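Local structure of TarM (Staphylococcus aureus subsp. aureus 21178, 4X7R) at residues Val39-Lys44 with Val208-Lys213; Ile215-Asp220 with Thr237-Ala242; Thr317-Gly322 with Lys345-Val350; Ala349-Ile354 with Asn376-Gly381. The protein is a GT-B-fold member of the group 1 glycosyltransferase family, with two Rossmann-like domains and a long antiparallel sheet inserted in the first. The protein carries 1 engineered substitution. One frame throughout, in Å; residues are numbered along the deposited sequence.

Contact 1: Val39-Lys44 with Val208-Lys213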
loop_
_atom_site.group_PDB
_atom_site.type_symbol
_atom_site.label_atom_id
_atom_site.label_comp_id
_atom_site.label_asym_id
_atom_site.label_seq_id
_atom_site.Cartn_x
_atom_site.Cartn_y
_atom_site.Cartn_z
ATOM N N VAL A 39 2.529 -10.158 7.224
ATOM C CA VAL A 39 1.384 -10.236 8.157
ATOM C C VAL A 39 0.509 -9.000 7.916
ATOM O O VAL A 39 1.014 -7.881 8.000
ATOM C CB VAL A 39 1.815 -10.326 9.640
ATOM C CG1 VAL A 39 0.596 -10.505 10.558
ATOM C CG2 VAL A 39 2.854 -11.435 9.851
ATOM N N THR A 40 -0.780 -9.207 7.583
ATOM C CA THR A 40 -1.765 -8.143 7.366
ATOM C C THR A 40 -2.862 -8.213 8.433
ATOM O O THR A 40 -3.011 -9.245 9.093
ATOM C CB THR A 40 -2.296 -8.122 5.935
ATOM O OG1 THR A 40 -3.026 -9.331 5.676
ATOM C CG2 THR A 40 -1.191 -7.899 4.905
ATOM N N PHE A 41 -3.616 -7.100 8.615
ATOM C CA PHE A 41 -4.625 -6.987 9.662
ATOM C C PHE A 41 -6.000 -6.562 9.165
ATOM O O PHE A 41 -6.931 -6.542 9.949
ATOM C CB PHE A 41 -4.112 -6.048 10.798
ATOM C CG PHE A 41 -2.759 -6.462 11.349
ATOM C CD1 PHE A 41 -2.654 -7.483 12.288
ATOM C CD2 PHE A 41 -1.589 -5.828 10.921
ATOM C CE1 PHE A 41 -1.401 -7.885 12.780
ATOM C CE2 PHE A 41 -0.340 -6.234 11.401
ATOM C CZ PHE A 41 -0.250 -7.267 12.324
ATOM N N ASP A 42 -6.157 -6.273 7.875
ATOM C CA ASP A 42 -7.462 -5.866 7.373
ATOM C C ASP A 42 -8.342 -7.083 7.058
ATOM O O ASP A 42 -7.869 -8.227 6.975
ATOM C CB ASP A 42 -7.291 -5.027 6.083
ATOM C CG ASP A 42 -6.740 -5.852 4.938
ATOM O OD1 ASP A 42 -5.802 -6.643 5.174
ATOM O OD2 ASP A 42 -7.232 -5.691 3.801
ATOM N N TYR A 43 -9.601 -6.792 6.767
ATOM C CA TYR A 43 -10.588 -7.771 6.398
ATOM C C TYR A 43 -10.908 -7.604 4.922
ATOM O O TYR A 43 -11.277 -6.517 4.478
ATOM C CB TYR A 43 -11.887 -7.592 7.242
ATOM C CG TYR A 43 -12.945 -8.576 6.799
ATOM C CD1 TYR A 43 -12.868 -9.919 7.160
ATOM C CD2 TYR A 43 -13.955 -8.191 5.919
ATOM C CE1 TYR A 43 -13.811 -10.840 6.712
ATOM C CE2 TYR A 43 -14.890 -9.105 5.444
ATOM C CZ TYR A 43 -14.825 -10.425 5.855
ATOM O OH TYR A 43 -15.721 -11.329 5.348
ATOM N N LYS A 44 -10.792 -8.681 4.172
ATOM C CA LYS A 44 -11.223 -8.735 2.773
ATOM C C LYS A 44 -11.993 -10.041 2.643
ATOM O O LYS A 44 -11.605 -11.034 3.255
ATOM C CB LYS A 44 -10.036 -8.741 1.786
ATOM C CG LYS A 44 -9.403 -7.375 1.570
ATOM C CD LYS A 44 -8.456 -7.397 0.356
ATOM C CE LYS A 44 -7.835 -6.033 0.110
ATOM N NZ LYS A 44 -6.733 -5.743 1.065
ATOM N N VAL A 208 -2.718 -8.107 18.744
ATOM C CA VAL A 208 -1.593 -8.419 19.634
ATOM C C VAL A 208 -1.628 -9.913 19.997
ATOM O O VAL A 208 -0.598 -10.584 19.930
ATOM C CB VAL A 208 -1.569 -7.493 20.878
ATOM C CG1 VAL A 208 -0.682 -8.065 21.989
ATOM C CG2 VAL A 208 -1.133 -6.081 20.489
ATOM N N TYR A 209 -2.828 -10.439 20.343
ATOM C CA TYR A 209 -2.998 -11.857 20.669
ATOM C C TYR A 209 -2.570 -12.703 19.479
ATOM O O TYR A 209 -1.808 -13.651 19.644
ATOM C CB TYR A 209 -4.462 -12.149 21.043
ATOM C CG TYR A 209 -4.799 -13.628 21.119
ATOM C CD1 TYR A 209 -4.482 -14.381 22.249
ATOM C CD2 TYR A 209 -5.505 -14.259 20.092
ATOM C CE1 TYR A 209 -4.837 -15.731 22.343
ATOM C CE2 TYR A 209 -5.830 -15.613 20.159
ATOM C CZ TYR A 209 -5.504 -16.343 21.290
ATOM O OH TYR A 209 -5.813 -17.684 21.322
ATOM N N TYR A 210 -3.067 -12.349 18.288
ATOM C CA TYR A 210 -2.796 -13.043 17.031
ATOM C C TYR A 210 -1.293 -13.208 16.761
ATOM O O TYR A 210 -0.843 -14.323 16.486
ATOM C CB TYR A 210 -3.521 -12.327 15.867
ATOM C CG TYR A 210 -3.046 -12.770 14.501
ATOM C CD1 TYR A 210 -3.182 -14.094 14.087
ATOM C CD2 TYR A 210 -2.499 -11.858 13.603
ATOM C CE1 TYR A 210 -2.758 -14.508 12.830
ATOM C CE2 TYR A 210 -2.082 -12.261 12.334
ATOM C CZ TYR A 210 -2.222 -13.586 11.954
ATOM O OH TYR A 210 -1.866 -14.001 10.705
ATOM N N LEU A 211 -0.515 -12.104 16.900
ATOM C CA LEU A 211 0.943 -12.110 16.726
ATOM C C LEU A 211 1.636 -13.007 17.742
ATOM O O LEU A 211 2.645 -13.603 17.416
ATOM C CB LEU A 211 1.519 -10.691 16.817
ATOM C CG LEU A 211 1.149 -9.743 15.677
ATOM C CD1 LEU A 211 1.623 -8.328 15.991
ATOM C CD2 LEU A 211 1.724 -10.242 14.330
ATOM N N GLU A 212 1.111 -13.080 18.975
ATOM C CA GLU A 212 1.682 -13.929 20.030
ATOM C C GLU A 212 1.406 -15.404 19.717
ATOM O O GLU A 212 2.230 -16.251 20.039
ATOM C CB GLU A 212 1.117 -13.543 21.403
ATOM C CG GLU A 212 1.606 -12.189 21.884
ATOM C CD GLU A 212 0.813 -11.556 23.008
ATOM O OE1 GLU A 212 -0.306 -12.031 23.312
ATOM O OE2 GLU A 212 1.300 -10.549 23.562
ATOM N N LYS A 213 0.274 -15.691 19.045
ATOM C CA LYS A 213 -0.133 -17.031 18.588
ATOM C C LYS A 213 0.661 -17.430 17.312
ATOM O O LYS A 213 1.194 -18.535 17.219
ATOM C CB LYS A 213 -1.663 -17.048 18.315
ATOM C CG LYS A 213 -2.434 -18.135 19.042
ATOM C CD LYS A 213 -2.287 -18.109 20.563
ATOM C CE LYS A 213 -2.711 -19.438 21.167
ATOM N NZ LYS A 213 -1.753 -20.556 20.882
#
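V39 and F41, where strand 36-40 runs out into a loop, pack against Y210 and L211 of helix 203-214. V39 touches the helix through one branch: CG1, held anti to the backbone N (chi1 -176°), meets Y210 CE2 at 3.7 Å and L211 CD2 at 3.9 Å. V39 and Y210 lie side by side and point opposite ways, the valine reaching toward the helix and the tyrosine toward the strand, its CG likewise anti to its own N (chi1 166°). The F41 side chain leaves its backbone pointing neither at the helix nor away from it, and its ring makes the contact. L211 CD2 lies at the edge of that ring, close to its plane, 4.1 Å from CZ, the two side chains crossing at about a right angle. F41 CE1 meets Y210 CD2 at 4.2 Å, at the edge of the tyrosine ring. L211 CD2 thus touches both V39 and F41, and all four residues are buried. M7 of strand 3-7 touches V39, F41 and L211, while Y72 of helix 69-78 meets the Y210 ring. The contact is the helix-on-sheet packing of a Rossmann-like domain, and at its loop end F41 also lines the glycan pocket, touching the bound 2-deoxy-3,6-di-O-sulfo-2-(sulfoamino)-alpha-D-glucopyranose.

Contact 2: Ile215-Asp220 with Thr237-Ala242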
loop_
_atom_site.group_PDB
_atom_site.type_symbol
_atom_site.label_atom_id
_atom_site.label_comp_id
_atom_site.label_asym_id
_atom_site.label_seq_id
_atom_site.Cartn_x
_atom_site.Cartn_y
_atom_site.Cartn_z
ATOM N N ILE A 215 3.648 -15.981 16.058
ATOM C CA ILE A 215 5.105 -15.896 16.150
ATOM C C ILE A 215 5.639 -16.442 17.467
ATOM O O ILE A 215 5.363 -15.875 18.523
ATOM C CB ILE A 215 5.547 -14.409 15.856
ATOM C CG1 ILE A 215 4.945 -13.880 14.524
ATOM C CG2 ILE A 215 7.067 -14.221 15.915
ATOM C CD1 ILE A 215 4.916 -12.318 14.369
ATOM N N LYS A 216 6.425 -17.520 17.402
ATOM C CA LYS A 216 7.011 -18.110 18.605
ATOM C C LYS A 216 8.058 -17.197 19.263
ATOM O O LYS A 216 8.810 -16.479 18.574
ATOM C CB LYS A 216 7.504 -19.571 18.391
ATOM C CG LYS A 216 8.873 -19.743 17.765
ATOM C CD LYS A 216 9.202 -21.239 17.750
ATOM C CE LYS A 216 9.460 -21.744 16.375
ATOM N NZ LYS A 216 9.467 -23.239 16.343
ATOM N N ASP A 217 8.061 -17.198 20.608
ATOM C CA ASP A 217 8.977 -16.382 21.392
ATOM C C ASP A 217 10.415 -16.918 21.419
ATOM O O ASP A 217 10.939 -17.329 22.464
ATOM C CB ASP A 217 8.416 -16.041 22.783
ATOM C CG ASP A 217 9.109 -14.837 23.377
ATOM O OD1 ASP A 217 9.886 -14.172 22.644
ATOM O OD2 ASP A 217 8.863 -14.539 24.561
ATOM N N SER A 218 11.062 -16.837 20.251
ATOM C CA SER A 218 12.433 -17.276 19.998
ATOM C C SER A 218 13.233 -16.129 19.401
ATOM O O SER A 218 12.698 -15.367 18.595
ATOM C CB SER A 218 12.413 -18.459 19.030
ATOM O OG SER A 218 13.651 -18.654 18.374
ATOM N N LYS A 219 14.530 -16.045 19.742
ATOM C CA LYS A 219 15.488 -15.054 19.218
ATOM C C LYS A 219 15.612 -15.156 17.677
ATOM O O LYS A 219 16.058 -14.213 17.021
ATOM C CB LYS A 219 16.875 -15.241 19.883
ATOM C CG LYS A 219 16.891 -14.971 21.395
ATOM C CD LYS A 219 17.852 -15.878 22.197
ATOM C CE LYS A 219 17.379 -17.319 22.402
ATOM N NZ LYS A 219 16.051 -17.422 23.075
ATOM N N ASP A 220 15.217 -16.319 17.114
ATOM C CA ASP A 220 15.217 -16.611 15.681
ATOM C C ASP A 220 14.001 -15.981 14.994
ATOM O O ASP A 220 14.014 -15.823 13.778
ATOM C CB ASP A 220 15.255 -18.140 15.444
ATOM C CG ASP A 220 16.592 -18.802 15.787
ATOM O OD1 ASP A 220 17.634 -18.133 15.665
ATOM O OD2 ASP A 220 16.586 -20.001 16.180
ATOM N N THR A 237 3.133 -6.611 21.934
ATOM C CA THR A 237 3.186 -8.068 22.195
ATOM C C THR A 237 4.064 -8.365 23.425
ATOM O O THR A 237 4.943 -7.573 23.760
ATOM C CB THR A 237 3.631 -8.911 20.987
ATOM O OG1 THR A 237 5.041 -8.816 20.844
ATOM C CG2 THR A 237 2.922 -8.576 19.701
ATOM N N ASN A 238 3.812 -9.499 24.082
ATOM C CA ASN A 238 4.522 -9.928 25.279
ATOM C C ASN A 238 5.851 -10.658 25.015
ATOM O O ASN A 238 6.463 -11.114 25.979
ATOM C CB ASN A 238 3.587 -10.806 26.121
ATOM C CG ASN A 238 3.258 -12.170 25.514
ATOM O OD1 ASN A 238 3.674 -12.539 24.406
ATOM N ND2 ASN A 238 2.496 -12.960 26.239
ATOM N N HIS A 239 6.278 -10.802 23.728
ATOM C CA HIS A 239 7.516 -11.510 23.332
ATOM C C HIS A 239 8.707 -10.999 24.116
ATOM O O HIS A 239 8.907 -9.791 24.208
ATOM C CB HIS A 239 7.810 -11.390 21.814
ATOM C CG HIS A 239 6.796 -12.043 20.926
ATOM N ND1 HIS A 239 5.757 -11.313 20.361
ATOM C CD2 HIS A 239 6.724 -13.317 20.474
ATOM C CE1 HIS A 239 5.060 -12.175 19.629
ATOM N NE2 HIS A 239 5.593 -13.396 19.678
ATOM N N LYS A 240 9.485 -11.919 24.693
ATOM C CA LYS A 240 10.673 -11.591 25.484
ATOM C C LYS A 240 11.957 -11.851 24.690
ATOM O O LYS A 240 12.998 -11.265 25.002
ATOM C CB LYS A 240 10.684 -12.406 26.792
ATOM C CG LYS A 240 9.534 -12.055 27.738
ATOM C CD LYS A 240 9.364 -13.100 28.828
ATOM C CE LYS A 240 8.080 -12.917 29.614
ATOM N NZ LYS A 240 6.865 -13.296 28.831
ATOM N N ASN A 241 11.890 -12.732 23.670
ATOM C CA ASN A 241 13.064 -13.107 22.872
ATOM C C ASN A 241 12.983 -12.683 21.426
ATOM O O ASN A 241 14.014 -12.365 20.842
ATOM C CB ASN A 241 13.271 -14.620 22.928
ATOM C CG ASN A 241 13.345 -15.159 24.316
ATOM O OD1 ASN A 241 14.123 -14.676 25.150
ATOM N ND2 ASN A 241 12.533 -16.178 24.573
ATOM N N ALA A 242 11.782 -12.752 20.821
ATOM C CA ALA A 242 11.590 -12.371 19.428
ATOM C C ALA A 242 12.071 -10.940 19.204
ATOM O O ALA A 242 11.927 -10.106 20.097
ATOM C CB ALA A 242 10.138 -12.513 19.038
#
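D217 turns its carboxylate onto the backbone of K240-A242, three successive N-H groups pointing at its two oxygens. OD2 takes the N-H of K240 at 2.7 Å in a nearly straight bond (174°). OD1 accepts twice: from N241 N at 2.7 Å, and from A242 N at 3.0 Å, nearly in line with the C-O bond. K240 N and N241 N each meet their oxygen on its syn side, somewhat out of the carboxylate plane. CG sits anti to the backbone N (chi1 -160°), and the oxygens beyond it reach the turn. The carbonyl of D217 is used as well: N241 ND2 donates to D217 O at 2.9 Å, the acceptor lying in the amide plane although the donor stands above the carbonyl plane. D217 is also the centre of an inverse gamma turn, closed by a weak bond from S218 N to K216 O.

H239 supplies the other link. Its NE2 donates to I215 O at 2.7 Å, with that oxygen in the ring plane, while ND1 and T237 OG1 are hydrogen-bonded at 2.6 Å, so both ring nitrogens are engaged. S218 OG accepts from D220 N in an ST turn, and A242 CA makes a CA-H...O contact of 3.3 Å with S218 O. One aspartate therefore satisfies three consecutive backbone N-H groups, and this converging set of donors would tend to stabilise its negative charge.

Contact 3: Thr317-Gly322 with Lys345-Val350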
loop_
_atom_site.group_PDB
_atom_site.type_symbol
_atom_site.label_atom_id
_atom_site.label_comp_id
_atom_site.label_asym_id
_atom_site.label_seq_id
_atom_site.Cartn_x
_atom_site.Cartn_y
_atom_site.Cartn_z
ATOM N N THR A 317 14.640 7.435 -28.376
ATOM C CA THR A 317 15.093 8.682 -29.010
ATOM C C THR A 317 13.949 9.693 -29.086
ATOM O O THR A 317 14.200 10.895 -29.202
ATOM C CB THR A 317 15.810 8.437 -30.353
ATOM O OG1 THR A 317 14.982 7.643 -31.207
ATOM C CG2 THR A 317 17.178 7.784 -30.179
ATOM N N GLU A 318 12.697 9.200 -29.006
ATOM C CA GLU A 318 11.492 10.036 -29.018
ATOM C C GLU A 318 11.339 10.797 -27.697
ATOM O O GLU A 318 11.651 10.267 -26.625
ATOM C CB GLU A 318 10.233 9.206 -29.283
ATOM C CG GLU A 318 10.005 8.870 -30.742
ATOM C CD GLU A 318 9.133 7.652 -30.984
ATOM O OE1 GLU A 318 8.174 7.414 -30.215
ATOM O OE2 GLU A 318 9.421 6.926 -31.964
ATOM N N LYS A 319 10.847 12.040 -27.785
ATOM C CA LYS A 319 10.665 12.937 -26.645
ATOM C C LYS A 319 9.509 12.484 -25.737
ATOM O O LYS A 319 8.415 13.053 -25.761
ATOM C CB LYS A 319 10.500 14.391 -27.117
ATOM C CG LYS A 319 11.667 14.909 -27.941
ATOM C CD LYS A 319 11.236 16.055 -28.823
ATOM C CE LYS A 319 12.373 16.520 -29.682
ATOM N NZ LYS A 319 12.172 17.921 -30.124
ATOM N N ILE A 320 9.759 11.433 -24.948
ATOM C CA ILE A 320 8.773 10.902 -24.018
ATOM C C ILE A 320 9.312 11.079 -22.603
ATOM O O ILE A 320 10.378 10.544 -22.272
ATOM C CB ILE A 320 8.373 9.422 -24.317
ATOM C CG1 ILE A 320 8.176 9.112 -25.831
ATOM C CG2 ILE A 320 7.196 8.948 -23.445
ATOM C CD1 ILE A 320 7.017 9.780 -26.544
ATOM N N VAL A 321 8.587 11.853 -21.783
ATOM C CA VAL A 321 8.933 12.081 -20.380
ATOM C C VAL A 321 7.966 11.235 -19.566
ATOM O O VAL A 321 6.750 11.358 -19.729
ATOM C CB VAL A 321 8.914 13.580 -19.975
ATOM C CG1 VAL A 321 9.161 13.748 -18.481
ATOM C CG2 VAL A 321 9.938 14.375 -20.769
ATOM N N GLY A 322 8.508 10.355 -18.741
ATOM C CA GLY A 322 7.696 9.461 -17.928
ATOM C C GLY A 322 7.581 9.839 -16.469
ATOM O O GLY A 322 8.439 10.543 -15.930
ATOM N N LYS A 345 5.297 24.617 -24.351
ATOM C CA LYS A 345 5.302 25.959 -24.960
ATOM C C LYS A 345 6.612 26.304 -25.699
ATOM O O LYS A 345 6.599 27.195 -26.547
ATOM C CB LYS A 345 4.868 27.067 -23.979
ATOM C CG LYS A 345 3.356 27.092 -23.717
ATOM C CD LYS A 345 2.862 28.433 -23.171
ATOM C CE LYS A 345 2.334 29.346 -24.265
ATOM N NZ LYS A 345 2.043 30.716 -23.763
ATOM N N LYS A 346 7.724 25.589 -25.405
ATOM C CA LYS A 346 9.013 25.764 -26.098
ATOM C C LYS A 346 9.284 24.639 -27.117
ATOM O O LYS A 346 10.099 24.820 -28.025
ATOM C CB LYS A 346 10.185 25.904 -25.111
ATOM C CG LYS A 346 10.437 27.341 -24.666
ATOM C CD LYS A 346 11.808 27.529 -24.011
ATOM C CE LYS A 346 12.888 27.905 -25.003
ATOM N NZ LYS A 346 14.205 28.111 -24.344
ATOM N N ASP A 347 8.603 23.481 -26.956
ATOM C CA ASP A 347 8.726 22.296 -27.816
ATOM C C ASP A 347 7.425 21.491 -27.708
ATOM O O ASP A 347 7.191 20.813 -26.701
ATOM C CB ASP A 347 9.954 21.449 -27.405
ATOM C CG ASP A 347 10.381 20.350 -28.365
ATOM O OD1 ASP A 347 9.495 19.727 -28.994
ATOM O OD2 ASP A 347 11.598 20.058 -28.427
ATOM N N ASN A 348 6.580 21.577 -28.751
ATOM C CA ASN A 348 5.270 20.921 -28.808
ATOM C C ASN A 348 5.321 19.411 -29.105
ATOM O O ASN A 348 4.277 18.756 -29.063
ATOM C CB ASN A 348 4.347 21.635 -29.817
ATOM C CG ASN A 348 4.264 23.137 -29.662
ATOM O OD1 ASN A 348 3.428 23.678 -28.932
ATOM N ND2 ASN A 348 5.126 23.851 -30.377
ATOM N N ALA A 349 6.519 18.861 -29.408
ATOM C CA ALA A 349 6.720 17.446 -29.744
ATOM C C ALA A 349 6.851 16.533 -28.525
ATOM O O ALA A 349 6.576 15.335 -28.629
ATOM C CB ALA A 349 7.934 17.289 -30.649
ATOM N N VAL A 350 7.282 17.092 -27.382
ATOM C CA VAL A 350 7.488 16.348 -26.141
ATOM C C VAL A 350 6.187 15.849 -25.477
ATOM O O VAL A 350 5.267 16.631 -25.230
ATOM C CB VAL A 350 8.494 17.049 -25.180
ATOM C CG1 VAL A 350 8.089 18.485 -24.899
ATOM C CG2 VAL A 350 8.707 16.268 -23.879
#
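K319 and D347 reach toward each other tip to tip and close a salt bridge, NZ to OD2, at 2.8 Å. The lysine sends CG anti to its carbonyl carbon (chi1 -58°) and runs extended from there to the ammonium group. Along the way its shaft lies on the turn after helix 333-346: CD is 4.0 Å from A349 CB, and CB packs 3.9 Å from V350 CB. D347 has CG anti to the backbone N (chi1 -168°), and its two oxygens divide the work. OD2 offers its syn lone pair to the lysine, whereas OD1 accepts from A349 N at 3.1 Å, making an Asx turn. V350 CG2 meets V321 CG2 at 3.8 Å, the two side chains crossing obliquely. V350 CA also makes a CA-H...O contact with K319 O. N458, just beyond helix 446-457, joins both charged ends, its OD1 accepting from K319 NZ and its ND2 donating to D347 OD2. The ion pair is thus held in a small polar network; with one carboxylate oxygen bound to the ammonium and the other to a backbone N-H, D347 is probably kept ionised.

Contact 4: Ala349-Ile354 with Asn376-Gly381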
loop_
_atom_site.group_PDB
_atom_site.type_symbol
_atom_site.label_atom_id
_atom_site.label_comp_id
_atom_site.label_asym_id
_atom_site.label_seq_id
_atom_site.Cartn_x
_atom_site.Cartn_y
_atom_site.Cartn_z
ATOM N N ALA A 349 6.519 18.861 -29.408
ATOM C CA ALA A 349 6.720 17.446 -29.744
ATOM C C ALA A 349 6.851 16.533 -28.525
ATOM O O ALA A 349 6.576 15.335 -28.629
ATOM C CB ALA A 349 7.934 17.289 -30.649
ATOM N N VAL A 350 7.282 17.092 -27.382
ATOM C CA VAL A 350 7.488 16.348 -26.141
ATOM C C VAL A 350 6.187 15.849 -25.477
ATOM O O VAL A 350 5.267 16.631 -25.230
ATOM C CB VAL A 350 8.494 17.049 -25.180
ATOM C CG1 VAL A 350 8.089 18.485 -24.899
ATOM C CG2 VAL A 350 8.707 16.268 -23.879
ATOM N N LYS A 351 6.127 14.532 -25.224
ATOM C CA LYS A 351 4.999 13.846 -24.605
ATOM C C LYS A 351 5.291 13.539 -23.131
ATOM O O LYS A 351 6.430 13.223 -22.777
ATOM C CB LYS A 351 4.696 12.530 -25.348
ATOM C CG LYS A 351 4.049 12.686 -26.728
ATOM C CD LYS A 351 3.722 11.319 -27.374
ATOM C CE LYS A 351 2.505 10.612 -26.796
ATOM N NZ LYS A 351 2.460 9.171 -27.164
ATOM N N PHE A 352 4.252 13.601 -22.282
ATOM C CA PHE A 352 4.343 13.290 -20.862
ATOM C C PHE A 352 3.375 12.154 -20.566
ATOM O O PHE A 352 2.162 12.303 -20.751
ATOM C CB PHE A 352 4.074 14.530 -19.985
ATOM C CG PHE A 352 5.169 15.578 -19.992
ATOM C CD1 PHE A 352 5.319 16.449 -21.067
ATOM C CD2 PHE A 352 6.028 15.718 -18.909
ATOM C CE1 PHE A 352 6.337 17.410 -21.076
ATOM C CE2 PHE A 352 7.039 16.690 -18.916
ATOM C CZ PHE A 352 7.187 17.526 -19.999
ATOM N N HIS A 353 3.930 10.990 -20.170
ATOM C CA HIS A 353 3.181 9.779 -19.831
ATOM C C HIS A 353 3.146 9.633 -18.324
ATOM O O HIS A 353 4.184 9.377 -17.702
ATOM C CB HIS A 353 3.832 8.533 -20.457
ATOM C CG HIS A 353 3.677 8.408 -21.942
ATOM N ND1 HIS A 353 3.888 7.201 -22.580
ATOM C CD2 HIS A 353 3.354 9.341 -22.870
ATOM C CE1 HIS A 353 3.691 7.437 -23.865
ATOM N NE2 HIS A 353 3.368 8.710 -24.084
ATOM N N ILE A 354 1.954 9.801 -17.730
ATOM C CA ILE A 354 1.780 9.728 -16.289
ATOM C C ILE A 354 0.992 8.477 -15.918
ATOM O O ILE A 354 -0.194 8.374 -16.239
ATOM C CB ILE A 354 1.179 11.047 -15.702
ATOM C CG1 ILE A 354 1.947 12.301 -16.212
ATOM C CG2 ILE A 354 1.132 11.001 -14.167
ATOM C CD1 ILE A 354 1.344 13.640 -15.852
ATOM N N ASN A 376 -0.514 16.462 -25.348
ATOM C CA ASN A 376 0.867 16.226 -24.912
ATOM C C ASN A 376 1.017 15.482 -23.581
ATOM O O ASN A 376 2.050 14.849 -23.355
ATOM C CB ASN A 376 1.634 17.545 -24.852
ATOM C CG ASN A 376 1.803 18.228 -26.188
ATOM O OD1 ASN A 376 0.886 18.876 -26.703
ATOM N ND2 ASN A 376 2.984 18.110 -26.770
ATOM N N VAL A 377 0.024 15.592 -22.690
ATOM C CA VAL A 377 0.056 14.959 -21.372
ATOM C C VAL A 377 -1.036 13.879 -21.305
ATOM O O VAL A 377 -2.206 14.178 -21.536
ATOM C CB VAL A 377 -0.043 16.006 -20.231
ATOM C CG1 VAL A 377 0.030 15.341 -18.864
ATOM C CG2 VAL A 377 1.041 17.072 -20.366
ATOM N N PHE A 378 -0.644 12.628 -20.997
ATOM C CA PHE A 378 -1.567 11.496 -20.973
ATOM C C PHE A 378 -1.582 10.691 -19.675
ATOM O O PHE A 378 -0.583 10.070 -19.303
ATOM C CB PHE A 378 -1.332 10.583 -22.195
ATOM C CG PHE A 378 -1.355 11.315 -23.518
ATOM C CD1 PHE A 378 -2.552 11.525 -24.194
ATOM C CD2 PHE A 378 -0.182 11.811 -24.080
ATOM C CE1 PHE A 378 -2.572 12.211 -25.412
ATOM C CE2 PHE A 378 -0.210 12.511 -25.290
ATOM C CZ PHE A 378 -1.402 12.698 -25.950
ATOM N N LEU A 379 -2.737 10.695 -18.999
ATOM C CA LEU A 379 -2.982 9.944 -17.770
ATOM C C LEU A 379 -3.268 8.497 -18.194
ATOM O O LEU A 379 -4.394 8.148 -18.566
ATOM C CB LEU A 379 -4.156 10.573 -16.990
ATOM C CG LEU A 379 -3.822 11.506 -15.812
ATOM C CD1 LEU A 379 -2.705 12.509 -16.142
ATOM C CD2 LEU A 379 -5.059 12.240 -15.341
ATOM N N LYS A 380 -2.198 7.685 -18.207
ATOM C CA LYS A 380 -2.175 6.299 -18.685
ATOM C C LYS A 380 -2.636 5.197 -17.722
ATOM O O LYS A 380 -2.569 4.012 -18.068
ATOM C CB LYS A 380 -0.824 5.980 -19.361
ATOM C CG LYS A 380 -0.559 6.831 -20.600
ATOM C CD LYS A 380 0.507 6.249 -21.500
ATOM C CE LYS A 380 -0.079 5.526 -22.691
ATOM N NZ LYS A 380 0.978 5.066 -23.631
ATOM N N GLY A 381 -3.145 5.587 -16.555
ATOM C CA GLY A 381 -3.623 4.642 -15.542
ATOM C C GLY A 381 -2.522 3.834 -14.872
ATOM O O GLY A 381 -1.341 4.006 -15.186
#
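F352-I354 and V377-L379 pair as parallel strands, whose axes approach to 4.9 Å at an angle of 20°. The backbone ladder alternates between the two strands: F352 N donates to N376 O, F378 N to F352 O, I354 N to F378 O and K380 N to I354 O, the shortest being F352 N to N376 O at 2.7 Å. CA-H...O contacts from K351, V377 and L379 accompany it. One side-chain bond extends the ladder at its start: N376 ND2 donates to V350 O at 3.1 Å, almost straight (173°), the oxygen lying in the amide plane. The same ND2 also donates to N348 O, so the asparagine joins two carbonyls of the link that leads into strand 351-355.

Apolar contacts gather on the face bearing F352, V377, I354 and L379. I354 CD1 meets V377 CG1 at 3.7 Å, and V377 CG2 lies 4.0 Å from F352 CB. On the face of H353 and F378, the K380 shaft forms a CH-pi contact, its CD 4.0 Å from the centroid of the H353 ring and over one face, displaced toward the rim. K351, bent about its CG-CD bond (chi3 76°), sets CE 3.6 Å from F378 CE2, and its NZ donates a weak bond to H353 NE2. H353 ND1 is buried without a partner in the model.

Strand 377-381 ends the six-stranded sheet. Helix 333-346 touches I354, N376 and V377, helix 361-370 covers V377 and L379, and strand 320-324 flanks strand 351-355 on the side opposite strand 377-381.

From the N terminus, contact 1 is the first to open and closes the longest loop, 163 residues that include the whole antiparallel sheet, bringing helix 203-214 back onto strand 36-40. Contact 2 follows in series, closing a short loop through strand 221-225 and helix 231-235; it touches contact 1, where E212 OE2 meets N238 N. Contacts 3 and 4 lie across the centre of the chain, in the other Rossmann-like domain, with contact 3 about 48 Å from contact 1 between centres. They run on as successive beta-alpha-beta units, from strand 320-324 through strand 351-355 to 377-381. None nests within another; contact 4 opens on A349 and V350, where contact 3 closes.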